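Local coordinates for enoyl-[acyl-carrier-protein] reductase [FMN] (Thermotoga maritima, PDB 5GVJ) that catalyses the FMN-dependent reduction of enoyl-acyl-carrier-protein, the reductive step that completes each elongation cycle of bacterial fatty acid synthesis, at the interface of chains A and B. Sequence-based numbering; all coordinates share one arbitrary frame. Chains: chain A/B, Enoyl-[acyl-carrier-protein] reductase [FMN].

The interface of chains A and B. Residues chain A 173, 178, 181-182, 185; chain B 153, 181, 185.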
loop_
_atom_site.group_PDB
_atom_site.type_symbol
_atom_site.label_atom_id
_atom_site.label_comp_id
_atom_site.label_asym_id
_atom_site.label_seq_id
_atom_site.Cartn_x
_atom_site.Cartn_y
_atom_site.Cartn_z
ATOM N N ILE A 173 -2.917 4.802 -6.687
ATOM C CA ILE A 173 -3.522 4.171 -7.847
ATOM C C ILE A 173 -3.381 5.113 -9.028
ATOM O O ILE A 173 -3.931 6.219 -9.014
ATOM C CB ILE A 173 -4.993 3.818 -7.592
ATOM C CG1 ILE A 173 -5.101 2.970 -6.320
ATOM C CG2 ILE A 173 -5.544 3.055 -8.784
ATOM C CD1 ILE A 173 -6.459 2.990 -5.696
ATOM N N GLY A 178 -3.065 -1.094 -10.771
ATOM C CA GLY A 178 -3.540 -0.665 -9.471
ATOM C C GLY A 178 -5.036 -0.856 -9.309
ATOM O O GLY A 178 -5.515 -1.182 -8.219
ATOM N N ALA A 181 -5.407 -4.532 -8.553
ATOM C CA ALA A 181 -4.951 -4.753 -7.186
ATOM C C ALA A 181 -5.964 -4.254 -6.165
ATOM O O ALA A 181 -6.246 -4.941 -5.181
ATOM C CB ALA A 181 -3.612 -4.058 -6.974
ATOM N N ALA A 182 -6.518 -3.049 -6.377
ATOM C CA ALA A 182 -7.522 -2.526 -5.456
ATOM C C ALA A 182 -8.748 -3.425 -5.413
ATOM O O ALA A 182 -9.288 -3.707 -4.336
ATOM C CB ALA A 182 -7.922 -1.103 -5.857
ATOM N N LEU A 185 -8.159 -6.432 -3.308
ATOM C CA LEU A 185 -8.264 -6.174 -1.878
ATOM C C LEU A 185 -9.709 -6.001 -1.418
ATOM O O LEU A 185 -9.953 -5.975 -0.206
ATOM C CB LEU A 185 -7.453 -4.932 -1.506
ATOM C CG LEU A 185 -5.947 -4.990 -1.767
ATOM C CD1 LEU A 185 -5.287 -3.627 -1.581
ATOM C CD2 LEU A 185 -5.305 -6.035 -0.859
ATOM N N PHE B 153 1.802 -0.745 -2.242
ATOM C CA PHE B 153 0.938 -0.567 -3.399
ATOM C C PHE B 153 1.679 0.110 -4.534
ATOM O O PHE B 153 1.529 -0.269 -5.703
ATOM C CB PHE B 153 -0.285 0.261 -3.006
ATOM C CG PHE B 153 -1.479 -0.026 -3.833
ATOM C CD1 PHE B 153 -2.369 -1.014 -3.452
ATOM C CD2 PHE B 153 -1.697 0.662 -5.010
ATOM C CE1 PHE B 153 -3.465 -1.303 -4.232
ATOM C CE2 PHE B 153 -2.794 0.388 -5.787
ATOM C CZ PHE B 153 -3.681 -0.601 -5.395
ATOM N N ALA B 181 -3.697 -9.255 -4.859
ATOM C CA ALA B 181 -3.371 -7.850 -5.074
ATOM C C ALA B 181 -1.902 -7.659 -5.422
ATOM O O ALA B 181 -1.574 -6.901 -6.338
ATOM C CB ALA B 181 -3.721 -7.046 -3.828
ATOM N N LEU B 185 -0.178 -6.193 -8.973
ATOM C CA LEU B 185 0.803 -5.124 -9.112
ATOM C C LEU B 185 2.063 -5.578 -9.845
ATOM O O LEU B 185 2.886 -4.727 -10.205
ATOM C CB LEU B 185 1.178 -4.570 -7.737
ATOM C CG LEU B 185 0.051 -3.939 -6.918
ATOM C CD1 LEU B 185 0.488 -3.640 -5.488
ATOM C CD2 LEU B 185 -0.446 -2.674 -7.613
#
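The ring of B:Phe153 reaches from helix 152-162 of chain B to A:Gly178 and A:Ala181 on the surface of helix 176-185 of chain A. Over one face lies CD2 of B:Leu185, from its own chain, 4.3 Å above the plane and displaced toward the rim; the methyl of A:Ala181 stands on this same side but beyond the ring's outline. A:Ile173 approaches obliquely and meets the rim from the opposite side, its CG1 methylene just outside the outline and 3.5 Å from CE2 of B:Phe153. At the edge, in the ring plane, is the backbone N of A:Ala182. The CG of B:Phe153 is anti to its backbone N (chi1 -152°), which directs the ring away from its own helix, and CZ leads the insertion. That outermost carbon lies 3.4 Å from the carbonyl O of A:Gly178, a van der Waals approach to the helix backbone. CE2 of B:Phe153 also lies 3.9 Å from CA of A:Gly178, whose lack of a side chain leaves the helix surface there low and smooth. A flat phenyl group suits the place because its rim can lie along the helix backbone while its face receives a leucine methyl.

Next to the ring, helix 176-185 packs on its twin about the two-fold axis. Small alanines at the crossing allow the backbones to come close, with CA of A:Ala181 just 4.1 Å from CA of B:Ala181. Leucines flank this crossing reciprocally, and CD2 of B:Leu185 touches CB of A:Ala181. Leucine suits this position because its branched end lets one methyl meet the alanine while the other meets the phenyl rim. This largely apolar patch is one portion of a symmetric homodimer interface in the deposited assembly, which may or may not be the form in solution. In A:Leu185, CD1 turns to CE1 of B:Phe153 as the side chains pass in opposite directions, and CD2 lies 3.5 Å from CB of B:Ala181.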